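Local coordinates for protein dTDP-4-dehydrorhamnose reductase (Yersinia enterocolitica, PDB 5U9C) that probably catalyses the NADPH-dependent reduction of dTDP-6-deoxy-L-lyxo-4-hexulose to dTDP-L-rhamnose in carbohydrate biosynthesis, at residues 207-212 with 270-275; 200-205 with 215-220; 51-56 with 94-99; 60-65 with 85-90; 228-233 with 240-245. All blocks are in the same frame, centred on the assembly; numbering follows the deposited sequence. Where two conformers were deposited one is given.

Interaction 1: 207-212 with 270-275; sequences INKRHT and LSDAPK
Leu270 lays a methyl over one face of the His211 imidazole: CD1 stands 4.1 Å from the ring centroid, 18° off the ring normal and displaced toward the rim, a CH-pi contact. The other branch, CD2, comes to 3.5 Å from CE1 of His211, so the leucine fork meets the outer part of the ring with both prongs. The two side chains reach out from opposite directions; chi1 of -178° swings the imidazole away from the histidine's own backbone N, out toward the leucine. Next to them Lys209 NZ lies 3.9 Å from Asp272 OD1, a long salt bridge made by a lysine chain folded at every bond beyond CB. Asp272 OD1 has a second, weak bond from Trp205 NE1 on the same helix.

Behind this first shell, a type I turn from Leu270 to Ala273 shapes the loop. Lys275 NZ folds back on it, binding Leu270 O at 2.8 Å and Ala273 O at 2.9 Å; Leu270 O also takes the Ala273 N-H, from the opposite face of its carbonyl plane. Past the end of the helix, His211 O is hydrogen-bonded to Trp100 NE1. The loop thus packs beside a helix C terminus closed by a Schellman motif, with Arg210, at positive phi, as its C-prime residue.

Interaction 2: 200-205 with 215-220; sequences CNFIIW and LHFASS
Phe202 of helix 196-209 and Phe217 of strand 213-217 form the nearest backbone pair, their CA atoms 8.9 Å apart, a gap the side chains bridge. Phe202 has CG anti to its backbone N (chi1 175°), which sends the ring from the helix across to the strand. Phe217 slides past it from the other direction, and the two rings meet obliquely, centroids 5.3 Å apart and planes at 40°. Phe217 CD2 lies over one face of the Phe202 ring, while Phe217 CE2 pushes in to 3.5 Å from Phe202 CB, close to the root of that side chain. The far end of the phenyl is taken by Leu215: its CD1 touches Phe202 CZ at 3.6 Å, the two side chains crossing nearly at right angles. Leu215 and Phe217, two residues apart on the strand, thus touch the same phenyl, one at its far end and one near its root. Ile152 of strand 149-154 touches both phenylalanines. Phe202, Leu215 and Phe217 are all buried, and the contact is wholly apolar, the core of an alpha/beta layer in which a helix covers an outermost strand, within this chain, of the parallel Rossmann-type sheet.

Interaction 3: 51-56 with 94-99; sequences YITAEK and AKFCGA
The Phe96 ring is approached obliquely by the methyl of Thr53, whose CG2 lies 3.7 Å from Phe96 CD2; the second flat group, the Tyr51 ring, carries Glu55 CG of its own helix over one face, 3.8 Å above the plane. Thr53 and Phe96 cross at about a right angle, so the methyl bears on one side of the phenyl near its root, 4.1 Å from Phe96 CB. The threonine's chi1 of 54° turns OG1 back onto its helix, where it is bonded to Phe49 O, and leaves the methyl to do the touching. A looser approach lies at the helix ends: Cys97 SG is 4.5 Å from Lys56 CA, where the two backbones come nearest. No hydrogen bond passes between the segments. Both helices finish here, Lys56 and Gly98 being the first residues to leave helical geometry, each with positive phi, and Gly98 serving as C-prime of a Schellman motif. The contact joins the C-terminal ends of helices 48-55 and 76-97 at the surface, while Ile52, Ala94 and Ala99 turn inward onto Ile60 of strand 59-62.

Interaction 4: 60-65 with 85-90; sequences ILHFAA and LATEQI. With IMD (imidazole), chain H.
His62 (chi1 179°) points its ring away from its own backbone N and toward the helix, and Ile90, extended at chi2 (172°), brings CD1 over the middle of the imidazole. That methyl sits just 3.4 Å from the ring centroid, a tight CH-pi contact. Thr87 comes in at the ring's edge instead: His62 NE2 donates to Thr87 OG1 at 3.0 Å, with the acceptor in the ring plane. The ring's other nitrogen, ND1, is hydrogen-bonded to Thr11 OG1, so polar partners hold the imidazole's rotation while Ile90 covers a face. Thr87 OG1 is also bonded to Asn83 O and takes a hydrogen bond at 3.1 Å from a water, which gives its other hydrogen to Ala64 O. Two residues earlier on the strand, Ile60 CG2 meets Ile90 CG2 at 4.0 Å. On the outer side of the helix, Leu85 and Glu88 pack against Tyr266 and Thr146 of the second subunit. Strand 60-62 and helix 85-90 run nearly antiparallel, at 172°, as in the beta-alpha-beta crossover of a Rossmann fold, here joining parallel strands 59-62 and 100-106.

Interaction 5: 228-233 with 240-245; sequences IACAIG and GDIIPV
Ile242 covers the flank of helix 225-235 with both of its branches. Its CG2 methyl rests against two side chains, 3.9 Å from Ala229 CB and 4.0 Å from Cys230 SG. The longer branch, extended at chi2 (175°), runs on to the helix backbone itself: CD1 comes to 3.4 Å from Ala229 O, to 3.8 Å from Cys230 CA and to 4.0 Å from Gly233 CA. It can sit so near because Gly233, one turn beyond Ala229, offers only its CA on this side. Ala229 O is not left to the methyl alone, since Gly233 N donates to it within the helix at 2.8 Å. Helix segment 228-233 and strand 241-245 run nearly antiparallel, their axes 9.0 Å apart at closest approach, and Phe226 of the preceding helical turn adds its side chain to Ile242. The strand pairs in parallel with strand 182-186, so the contact joins the helix to this small two-stranded sheet. Ala229 also lies about 4 Å, side chain to side chain, from Phe168, a residue seen to bind (R)-malate in a structure of this protein, though no malate is bound to this chain here. With no hydrogen bond or charge pair across it, the contact rests on apolar fit: one branched side chain against small residues, with the polar helix carbonyl beneath already satisfied.

From the N terminus, interaction 3 closes the first loop, from helix 48-55 to the end of helix 76-97, and interaction 4 nests inside it, packing the same long helix on strand 59-62; the two meet through Ile52, Ile60 and Ile90. Much later, interactions 2 and 1 cross: 200-205 lies in helix 196-209 and packs on strand 213-217, while 207-212, at the end of that helix, meets the loop 270-275. Interaction 5 is a short helix-strand closure nested within interaction 1. Helix 196-209 and strand 59-62 with the residues after it meet where Ile203 touches Phe63 and Ile207 touches Leu61. Interaction 5 stands apart, on the opposite side of the chain's centre from interactions 3 and 4.

Interaction 1: 207-212 with 270-275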
# COMPACT_ATOMS: atom_id res chain seq x y z
N ILE D 207 -37.84 -14.07 -4.34
CA ILE D 207 -38.55 -14.26 -5.58
C ILE D 207 -39.99 -13.75 -5.44
O ILE D 207 -40.49 -13.08 -6.34
CB ILE D 207 -38.57 -15.74 -6.00
CG1 ILE D 207 -37.16 -16.22 -6.34
CG2 ILE D 207 -39.48 -15.95 -7.22
CD1 ILE D 207 -37.03 -17.73 -6.40
N ASN D 208 -40.64 -14.05 -4.32
CA ASN D 208 -42.02 -13.64 -4.07
C ASN D 208 -42.17 -12.12 -3.97
O ASN D 208 -43.17 -11.57 -4.42
CB ASN D 208 -42.56 -14.30 -2.78
CG ASN D 208 -44.03 -13.96 -2.51
OD1 ASN D 208 -44.37 -13.47 -1.43
ND2 ASN D 208 -44.88 -14.19 -3.48
N LYS D 209 -41.20 -11.45 -3.35
CA LYS D 209 -41.22 -9.99 -3.19
C LYS D 209 -40.59 -9.25 -4.34
O LYS D 209 -40.75 -8.05 -4.44
CB LYS D 209 -40.43 -9.57 -1.93
CG LYS D 209 -40.97 -10.11 -0.62
CD LYS D 209 -42.41 -9.68 -0.31
CE LYS D 209 -42.53 -8.21 0.06
NZ LYS D 209 -41.87 -7.89 1.37
N ARG D 210 -39.86 -9.97 -5.19
CA ARG D 210 -39.06 -9.35 -6.25
C ARG D 210 -38.13 -8.29 -5.64
O ARG D 210 -38.03 -7.18 -6.14
CB ARG D 210 -39.92 -8.78 -7.39
CG ARG D 210 -40.78 -9.83 -8.09
CD ARG D 210 -39.95 -11.00 -8.65
NE ARG D 210 -40.80 -12.02 -9.24
CZ ARG D 210 -41.27 -12.00 -10.49
NH1 ARG D 210 -42.06 -12.97 -10.92
NH2 ARG D 210 -40.97 -11.00 -11.31
N HIS D 211 -37.47 -8.66 -4.55
CA HIS D 211 -36.51 -7.75 -3.91
C HIS D 211 -35.37 -7.46 -4.88
O HIS D 211 -34.96 -8.34 -5.65
CB HIS D 211 -35.96 -8.35 -2.60
CG HIS D 211 -35.03 -7.44 -1.89
ND1 HIS D 211 -35.44 -6.26 -1.32
CD2 HIS D 211 -33.69 -7.52 -1.68
CE1 HIS D 211 -34.40 -5.64 -0.80
NE2 HIS D 211 -33.33 -6.38 -1.00
N THR D 212 -34.88 -6.22 -4.88
CA THR D 212 -33.82 -5.82 -5.80
C THR D 212 -32.62 -5.16 -5.11
O THR D 212 -32.73 -4.67 -3.99
CB THR D 212 -34.34 -4.84 -6.88
OG1 THR D 212 -34.90 -3.69 -6.26
CG2 THR D 212 -35.41 -5.49 -7.78
N LEU D 270 -35.42 -5.79 5.85
CA LEU D 270 -36.33 -6.76 5.22
C LEU D 270 -37.03 -7.47 6.38
O LEU D 270 -36.72 -8.59 6.72
CB LEU D 270 -35.53 -7.72 4.35
CG LEU D 270 -34.61 -7.02 3.36
CD1 LEU D 270 -33.93 -8.05 2.48
CD2 LEU D 270 -35.37 -6.02 2.52
N SER D 271 -37.99 -6.77 6.99
CA SER D 271 -38.67 -7.25 8.22
C SER D 271 -39.15 -8.69 8.25
O SER D 271 -38.89 -9.39 9.23
CB SER D 271 -39.82 -6.30 8.61
OG SER D 271 -40.75 -6.19 7.55
N ASP D 272 -39.81 -9.17 7.21
CA ASP D 272 -40.32 -10.56 7.26
C ASP D 272 -39.46 -11.59 6.51
O ASP D 272 -39.88 -12.73 6.36
CB ASP D 272 -41.78 -10.61 6.77
CG ASP D 272 -41.92 -10.31 5.29
OD1 ASP D 272 -41.04 -9.62 4.72
OD2 ASP D 272 -42.92 -10.75 4.69
N ALA D 273 -38.27 -11.22 6.07
CA ALA D 273 -37.42 -12.16 5.34
C ALA D 273 -36.76 -13.14 6.30
O ALA D 273 -36.43 -12.76 7.41
CB ALA D 273 -36.35 -11.43 4.57
N PRO D 274 -36.58 -14.40 5.87
CA PRO D 274 -35.84 -15.35 6.70
C PRO D 274 -34.36 -14.92 6.75
O PRO D 274 -33.76 -14.70 5.69
CB PRO D 274 -35.98 -16.68 5.94
CG PRO D 274 -36.88 -16.42 4.80
CD PRO D 274 -36.94 -14.96 4.57
N LYS D 275 -33.80 -14.82 7.95
CA LYS D 275 -32.44 -14.31 8.14
C LYS D 275 -31.46 -15.32 8.72
O LYS D 275 -31.86 -16.29 9.33
CB LYS D 275 -32.51 -13.08 9.05
CG LYS D 275 -33.46 -11.99 8.51
CD LYS D 275 -33.57 -10.76 9.37
CE LYS D 275 -34.58 -9.78 8.79
NZ LYS D 275 -35.98 -10.31 8.80

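Interaction 2: 200-205 with 215-220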
# COMPACT_ATOMS: atom_id res chain seq x y z
N CYS D 200 -31.42 -20.57 0.72
CA CYS D 200 -32.53 -21.08 -0.10
C CYS D 200 -33.86 -20.45 0.36
O CYS D 200 -34.61 -19.91 -0.43
CB CYS D 200 -32.61 -22.61 0.00
SG CYS D 200 -34.04 -23.34 -0.83
N ASN D 201 -34.13 -20.53 1.65
CA ASN D 201 -35.36 -19.96 2.20
C ASN D 201 -35.46 -18.46 1.89
O ASN D 201 -36.56 -17.97 1.58
CB ASN D 201 -35.44 -20.21 3.71
CG ASN D 201 -35.57 -21.70 4.05
OD1 ASN D 201 -36.10 -22.49 3.27
ND2 ASN D 201 -35.11 -22.09 5.24
N PHE D 202 -34.34 -17.75 1.99
CA PHE D 202 -34.31 -16.33 1.70
C PHE D 202 -34.61 -16.07 0.23
O PHE D 202 -35.34 -15.13 -0.10
CB PHE D 202 -32.98 -15.65 2.08
CG PHE D 202 -32.93 -14.20 1.66
CD1 PHE D 202 -33.52 -13.23 2.46
CD2 PHE D 202 -32.40 -13.83 0.45
CE1 PHE D 202 -33.52 -11.90 2.07
CE2 PHE D 202 -32.42 -12.51 0.04
CZ PHE D 202 -32.97 -11.55 0.85
N ILE D 203 -34.05 -16.91 -0.64
CA ILE D 203 -34.26 -16.78 -2.07
C ILE D 203 -35.74 -16.96 -2.44
O ILE D 203 -36.26 -16.22 -3.29
CB ILE D 203 -33.34 -17.72 -2.85
CG1 ILE D 203 -31.90 -17.20 -2.77
CG2 ILE D 203 -33.78 -17.80 -4.30
CD1 ILE D 203 -30.87 -18.11 -3.38
N ILE D 204 -36.42 -17.93 -1.82
CA ILE D 204 -37.85 -18.16 -2.09
C ILE D 204 -38.63 -16.89 -1.70
O ILE D 204 -39.49 -16.41 -2.45
CB ILE D 204 -38.38 -19.40 -1.33
CG1 ILE D 204 -37.63 -20.67 -1.79
CG2 ILE D 204 -39.89 -19.57 -1.51
CD1 ILE D 204 -37.86 -21.06 -3.25
N TRP D 205 -38.28 -16.32 -0.56
CA TRP D 205 -38.90 -15.08 -0.10
C TRP D 205 -38.61 -13.95 -1.09
O TRP D 205 -39.51 -13.18 -1.42
CB TRP D 205 -38.39 -14.72 1.32
CG TRP D 205 -38.85 -13.38 1.84
CD1 TRP D 205 -39.94 -13.14 2.61
CD2 TRP D 205 -38.23 -12.10 1.60
NE1 TRP D 205 -40.05 -11.79 2.88
CE2 TRP D 205 -39.02 -11.13 2.27
CE3 TRP D 205 -37.11 -11.69 0.89
CZ2 TRP D 205 -38.70 -9.77 2.25
CZ3 TRP D 205 -36.79 -10.33 0.87
CH2 TRP D 205 -37.58 -9.39 1.55
N LEU D 215 -27.10 -7.53 -1.72
CA LEU D 215 -27.13 -7.95 -0.33
C LEU D 215 -26.01 -8.93 -0.02
O LEU D 215 -25.55 -9.65 -0.89
CB LEU D 215 -28.45 -8.64 -0.01
CG LEU D 215 -29.70 -7.80 0.09
CD1 LEU D 215 -30.94 -8.68 0.08
CD2 LEU D 215 -29.65 -6.95 1.36
N HIS D 216 -25.59 -8.92 1.24
CA HIS D 216 -24.63 -9.88 1.77
C HIS D 216 -25.47 -10.83 2.61
O HIS D 216 -26.22 -10.37 3.47
CB HIS D 216 -23.66 -9.16 2.68
CG HIS D 216 -22.66 -8.33 1.95
ND1 HIS D 216 -21.58 -7.75 2.58
CD2 HIS D 216 -22.50 -8.10 0.62
CE1 HIS D 216 -20.84 -7.12 1.68
NE2 HIS D 216 -21.38 -7.30 0.49
N PHE D 217 -25.34 -12.13 2.38
CA PHE D 217 -26.11 -13.11 3.14
C PHE D 217 -25.14 -14.10 3.80
O PHE D 217 -24.57 -14.99 3.13
CB PHE D 217 -27.16 -13.82 2.26
CG PHE D 217 -28.15 -14.65 3.06
CD1 PHE D 217 -27.80 -15.92 3.51
CD2 PHE D 217 -29.39 -14.16 3.40
CE1 PHE D 217 -28.68 -16.68 4.26
CE2 PHE D 217 -30.28 -14.92 4.15
CZ PHE D 217 -29.92 -16.18 4.57
N ALA D 218 -24.95 -13.93 5.11
CA ALA D 218 -24.04 -14.78 5.87
C ALA D 218 -24.33 -14.75 7.36
O ALA D 218 -24.85 -13.75 7.89
CB ALA D 218 -22.60 -14.34 5.64
N SER D 219 -23.97 -15.83 8.04
CA SER D 219 -24.10 -15.90 9.48
C SER D 219 -23.17 -14.86 10.11
O SER D 219 -22.14 -14.49 9.53
CB SER D 219 -23.74 -17.30 10.00
OG SER D 219 -24.56 -18.30 9.42
N SER D 220 -23.55 -14.39 11.30
CA SER D 220 -22.77 -13.40 12.01
C SER D 220 -21.49 -14.02 12.58
O SER D 220 -21.55 -15.06 13.24
CB SER D 220 -23.62 -12.80 13.14
OG SER D 220 -22.88 -11.87 13.91

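Interaction 3: 51-56 with 94-99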
# COMPACT_ATOMS: atom_id res chain seq x y z
N TYR D 51 -31.19 -19.01 -26.48
CA TYR D 51 -31.88 -20.00 -25.64
C TYR D 51 -32.76 -19.35 -24.58
O TYR D 51 -33.95 -19.60 -24.52
CB TYR D 51 -30.90 -21.00 -24.99
CG TYR D 51 -31.57 -21.86 -23.95
CD1 TYR D 51 -32.51 -22.83 -24.30
CD2 TYR D 51 -31.28 -21.68 -22.60
CE1 TYR D 51 -33.16 -23.60 -23.32
CE2 TYR D 51 -31.91 -22.42 -21.63
CZ TYR D 51 -32.84 -23.38 -21.98
OH TYR D 51 -33.43 -24.09 -20.97
N ILE D 52 -32.18 -18.48 -23.77
CA ILE D 52 -32.96 -17.84 -22.71
C ILE D 52 -34.12 -16.96 -23.23
O ILE D 52 -35.23 -17.05 -22.70
CB ILE D 52 -32.07 -17.07 -21.73
CG1 ILE D 52 -31.12 -18.07 -21.05
CG2 ILE D 52 -32.92 -16.31 -20.71
CD1 ILE D 52 -30.21 -17.44 -20.02
N THR D 53 -33.87 -16.16 -24.26
CA THR D 53 -34.92 -15.27 -24.76
C THR D 53 -36.10 -16.04 -25.33
O THR D 53 -37.23 -15.62 -25.14
CB THR D 53 -34.40 -14.21 -25.77
OG1 THR D 53 -33.71 -14.85 -26.85
CG2 THR D 53 -33.46 -13.25 -25.08
N ALA D 54 -35.83 -17.18 -25.99
CA ALA D 54 -36.92 -18.02 -26.52
C ALA D 54 -37.75 -18.65 -25.39
O ALA D 54 -38.94 -18.90 -25.58
CB ALA D 54 -36.40 -19.10 -27.48
N GLU D 55 -37.13 -18.91 -24.23
CA GLU D 55 -37.86 -19.47 -23.07
C GLU D 55 -38.76 -18.44 -22.40
O GLU D 55 -39.72 -18.80 -21.71
CB GLU D 55 -36.90 -20.03 -22.01
CG GLU D 55 -36.13 -21.28 -22.45
CD GLU D 55 -37.05 -22.45 -22.71
OE1 GLU D 55 -37.91 -22.71 -21.85
OE2 GLU D 55 -36.91 -23.10 -23.76
N LYS D 56 -38.43 -17.16 -22.56
CA LYS D 56 -39.22 -16.06 -21.97
C LYS D 56 -39.53 -16.26 -20.49
O LYS D 56 -40.67 -16.22 -20.08
CB LYS D 56 -40.51 -15.82 -22.76
CG LYS D 56 -40.24 -15.33 -24.17
CD LYS D 56 -41.51 -15.16 -24.97
CE LYS D 56 -41.17 -14.62 -26.35
NZ LYS D 56 -42.37 -14.52 -27.20
N ALA D 94 -31.90 -11.46 -19.88
CA ALA D 94 -32.86 -11.02 -18.84
C ALA D 94 -33.44 -9.65 -19.19
O ALA D 94 -34.66 -9.45 -19.12
CB ALA D 94 -32.20 -10.99 -17.46
N LYS D 95 -32.58 -8.73 -19.60
CA LYS D 95 -33.02 -7.40 -20.00
C LYS D 95 -33.98 -7.46 -21.19
O LYS D 95 -35.01 -6.78 -21.19
CB LYS D 95 -31.83 -6.55 -20.39
CG LYS D 95 -32.22 -5.15 -20.86
CD LYS D 95 -31.03 -4.39 -21.38
CE LYS D 95 -31.45 -3.02 -21.90
NZ LYS D 95 -30.28 -2.31 -22.47
N PHE D 96 -33.63 -8.25 -22.19
CA PHE D 96 -34.45 -8.37 -23.39
C PHE D 96 -35.85 -8.93 -23.11
O PHE D 96 -36.82 -8.41 -23.65
CB PHE D 96 -33.76 -9.24 -24.45
CG PHE D 96 -34.49 -9.27 -25.77
CD1 PHE D 96 -34.30 -8.24 -26.70
CD2 PHE D 96 -35.38 -10.30 -26.07
CE1 PHE D 96 -34.98 -8.26 -27.92
CE2 PHE D 96 -36.06 -10.32 -27.29
CZ PHE D 96 -35.86 -9.29 -28.21
N CYS D 97 -35.97 -9.97 -22.29
CA CYS D 97 -37.31 -10.48 -22.03
C CYS D 97 -37.97 -9.93 -20.75
O CYS D 97 -39.07 -10.32 -20.42
CB CYS D 97 -37.31 -12.01 -22.10
SG CYS D 97 -36.34 -12.81 -20.87
N GLY D 98 -37.32 -8.98 -20.07
CA GLY D 98 -37.90 -8.36 -18.86
C GLY D 98 -37.94 -9.22 -17.60
O GLY D 98 -38.74 -8.98 -16.69
N ALA D 99 -37.05 -10.21 -17.52
CA ALA D 99 -37.03 -11.09 -16.38
C ALA D 99 -36.26 -10.50 -15.21
O ALA D 99 -35.24 -9.80 -15.39
CB ALA D 99 -36.39 -12.42 -16.78

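Interaction 4: 60-65 with 85-90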
# COMPACT_ATOMS: atom_id res chain seq x y z
N ILE D 60 -35.05 -15.47 -13.55
CA ILE D 60 -33.82 -16.20 -13.84
C ILE D 60 -32.96 -16.24 -12.59
O ILE D 60 -32.66 -15.19 -12.03
CB ILE D 60 -33.00 -15.56 -14.98
CG1 ILE D 60 -33.80 -15.58 -16.27
CG2 ILE D 60 -31.69 -16.33 -15.17
CD1 ILE D 60 -33.17 -14.78 -17.40
N LEU D 61 -32.60 -17.45 -12.16
CA LEU D 61 -31.76 -17.68 -11.00
C LEU D 61 -30.44 -18.19 -11.58
O LEU D 61 -30.37 -19.34 -12.07
CB LEU D 61 -32.37 -18.73 -10.06
CG LEU D 61 -33.83 -18.52 -9.66
CD1 LEU D 61 -34.24 -19.58 -8.68
CD2 LEU D 61 -34.05 -17.15 -9.03
N HIS D 62 -29.41 -17.35 -11.52
CA HIS D 62 -28.12 -17.67 -12.09
C HIS D 62 -27.13 -18.08 -11.02
O HIS D 62 -26.48 -17.23 -10.41
CB HIS D 62 -27.59 -16.50 -12.92
CG HIS D 62 -26.25 -16.75 -13.51
ND1 HIS D 62 -25.88 -18.00 -13.99
CD2 HIS D 62 -25.22 -15.92 -13.79
CE1 HIS D 62 -24.65 -17.93 -14.47
NE2 HIS D 62 -24.24 -16.68 -14.38
N PHE D 63 -27.06 -19.40 -10.77
CA PHE D 63 -26.17 -19.94 -9.75
C PHE D 63 -24.94 -20.64 -10.34
O PHE D 63 -23.97 -20.89 -9.62
CB PHE D 63 -26.89 -20.98 -8.83
CG PHE D 63 -28.16 -20.49 -8.18
CD1 PHE D 63 -28.25 -19.23 -7.61
CD2 PHE D 63 -29.25 -21.36 -8.03
CE1 PHE D 63 -29.43 -18.81 -6.99
CE2 PHE D 63 -30.41 -20.95 -7.38
CZ PHE D 63 -30.50 -19.68 -6.85
N ALA D 64 -24.95 -20.97 -11.64
CA ALA D 64 -23.80 -21.67 -12.23
C ALA D 64 -22.57 -20.76 -12.32
O ALA D 64 -22.67 -19.57 -12.62
CB ALA D 64 -24.15 -22.22 -13.61
N ALA D 65 -21.40 -21.33 -12.04
CA ALA D 65 -20.15 -20.57 -12.07
C ALA D 65 -18.98 -21.51 -11.92
O ALA D 65 -19.16 -22.63 -11.47
CB ALA D 65 -20.12 -19.58 -10.93
N LEU D 85 -18.15 -13.67 -19.17
CA LEU D 85 -18.81 -13.68 -20.47
C LEU D 85 -20.18 -14.37 -20.46
O LEU D 85 -21.12 -13.84 -21.03
CB LEU D 85 -17.89 -14.25 -21.54
CG LEU D 85 -16.53 -13.53 -21.68
CD1 LEU D 85 -15.77 -14.16 -22.82
CD2 LEU D 85 -16.66 -12.04 -21.91
N ALA D 86 -20.29 -15.53 -19.83
CA ALA D 86 -21.57 -16.22 -19.76
C ALA D 86 -22.61 -15.38 -19.02
O ALA D 86 -23.74 -15.27 -19.45
CB ALA D 86 -21.42 -17.59 -19.10
N THR D 87 -22.20 -14.75 -17.92
CA THR D 87 -23.09 -13.95 -17.10
C THR D 87 -23.58 -12.73 -17.90
O THR D 87 -24.73 -12.34 -17.76
CB THR D 87 -22.38 -13.53 -15.79
OG1 THR D 87 -22.05 -14.71 -15.05
CG2 THR D 87 -23.25 -12.64 -14.92
N GLU D 88 -22.70 -12.16 -18.73
CA GLU D 88 -23.05 -11.04 -19.59
C GLU D 88 -24.18 -11.42 -20.54
O GLU D 88 -25.11 -10.64 -20.74
CB GLU D 88 -21.83 -10.56 -20.38
CG GLU D 88 -22.07 -9.55 -21.51
CD GLU D 88 -22.56 -8.18 -21.04
OE1 GLU D 88 -22.45 -7.87 -19.84
OE2 GLU D 88 -23.05 -7.40 -21.89
N GLN D 89 -24.10 -12.60 -21.14
CA GLN D 89 -25.17 -13.05 -22.04
C GLN D 89 -26.48 -13.29 -21.28
O GLN D 89 -27.55 -12.96 -21.77
CB GLN D 89 -24.74 -14.28 -22.82
CG GLN D 89 -23.57 -13.97 -23.74
CD GLN D 89 -23.91 -12.94 -24.77
OE1 GLN D 89 -24.87 -13.10 -25.53
NE2 GLN D 89 -23.13 -11.87 -24.81
N ILE D 90 -26.38 -13.86 -20.08
CA ILE D 90 -27.57 -14.09 -19.26
C ILE D 90 -28.23 -12.75 -18.91
O ILE D 90 -29.46 -12.61 -19.00
CB ILE D 90 -27.22 -14.89 -17.99
CG1 ILE D 90 -26.81 -16.32 -18.38
CG2 ILE D 90 -28.40 -14.91 -17.02
CD1 ILE D 90 -26.26 -17.17 -17.27
N1 IMD H . -25.60 -11.40 -28.23
C2 IMD H . -26.13 -10.40 -27.48
N3 IMD H . -27.09 -9.78 -28.21
C4 IMD H . -27.16 -10.38 -29.41
C5 IMD H . -26.23 -11.40 -29.43
O HOH W 1 -21.44 -17.65 -14.20

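Interaction 5: 228-233 with 240-245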
# COMPACT_ATOMS: atom_id res chain seq x y z
N ILE D 228 -13.98 -23.23 12.79
CA ILE D 228 -15.06 -24.08 12.30
C ILE D 228 -14.76 -25.56 12.61
O ILE D 228 -15.66 -26.30 13.07
CB ILE D 228 -15.28 -23.87 10.78
CG1 ILE D 228 -15.78 -22.44 10.53
CG2 ILE D 228 -16.26 -24.89 10.22
CD1 ILE D 228 -15.80 -22.03 9.05
N ALA D 229 -13.53 -26.00 12.38
CA ALA D 229 -13.19 -27.40 12.66
C ALA D 229 -13.36 -27.70 14.15
O ALA D 229 -13.91 -28.74 14.51
CB ALA D 229 -11.78 -27.73 12.20
N CYS D 230 -12.92 -26.77 15.00
CA CYS D 230 -13.07 -26.95 16.46
C CYS D 230 -14.53 -27.08 16.88
O CYS D 230 -14.88 -27.92 17.72
CB CYS D 230 -12.41 -25.80 17.23
SG CYS D 230 -10.60 -25.80 17.14
N ALA D 231 -15.39 -26.26 16.28
CA ALA D 231 -16.83 -26.30 16.59
C ALA D 231 -17.45 -27.64 16.14
O ALA D 231 -18.20 -28.25 16.88
CB ALA D 231 -17.55 -25.11 15.96
N ILE D 232 -17.10 -28.10 14.94
CA ILE D 232 -17.58 -29.41 14.42
C ILE D 232 -17.09 -30.52 15.38
O ILE D 232 -17.87 -31.38 15.78
CB ILE D 232 -17.08 -29.67 12.98
CG1 ILE D 232 -17.70 -28.65 12.01
CG2 ILE D 232 -17.44 -31.08 12.52
CD1 ILE D 232 -17.00 -28.60 10.67
N GLY D 233 -15.81 -30.46 15.74
CA GLY D 233 -15.20 -31.40 16.67
C GLY D 233 -15.97 -31.51 17.98
O GLY D 233 -16.20 -32.64 18.47
N GLY D 240 -9.68 -36.57 19.02
CA GLY D 240 -8.35 -36.42 18.43
C GLY D 240 -7.94 -34.96 18.54
O GLY D 240 -8.64 -34.14 19.13
N ASP D 241 -6.78 -34.61 18.00
CA ASP D 241 -6.33 -33.22 18.07
C ASP D 241 -6.79 -32.43 16.84
O ASP D 241 -6.77 -32.96 15.73
CB ASP D 241 -4.79 -33.19 18.11
CG ASP D 241 -4.23 -33.94 19.31
OD1 ASP D 241 -4.83 -33.86 20.40
OD2 ASP D 241 -3.17 -34.57 19.18
N ILE D 242 -7.22 -31.19 17.06
CA ILE D 242 -7.52 -30.28 15.94
C ILE D 242 -6.38 -29.26 16.06
O ILE D 242 -6.28 -28.54 17.04
CB ILE D 242 -8.92 -29.66 16.01
CG1 ILE D 242 -9.95 -30.78 15.92
CG2 ILE D 242 -9.09 -28.69 14.85
CD1 ILE D 242 -11.37 -30.35 16.09
N ILE D 243 -5.53 -29.23 15.04
CA ILE D 243 -4.30 -28.45 15.05
C ILE D 243 -4.42 -27.20 14.18
O ILE D 243 -4.73 -27.32 13.00
CB ILE D 243 -3.14 -29.35 14.49
CG1 ILE D 243 -3.00 -30.64 15.34
CG2 ILE D 243 -1.81 -28.61 14.42
CD1 ILE D 243 -2.00 -31.66 14.79
N PRO D 244 -4.15 -26.00 14.75
CA PRO D 244 -4.19 -24.78 13.94
C PRO D 244 -2.91 -24.66 13.14
O PRO D 244 -1.83 -24.82 13.69
CB PRO D 244 -4.29 -23.65 14.98
CG PRO D 244 -3.65 -24.20 16.22
CD PRO D 244 -3.80 -25.71 16.16
N VAL D 245 -3.01 -24.47 11.83
CA VAL D 245 -1.83 -24.30 11.01
C VAL D 245 -1.91 -23.03 10.18
O VAL D 245 -2.99 -22.53 9.89
CB VAL D 245 -1.61 -25.50 10.06
CG1 VAL D 245 -1.43 -26.77 10.86
CG2 VAL D 245 -2.75 -25.65 9.05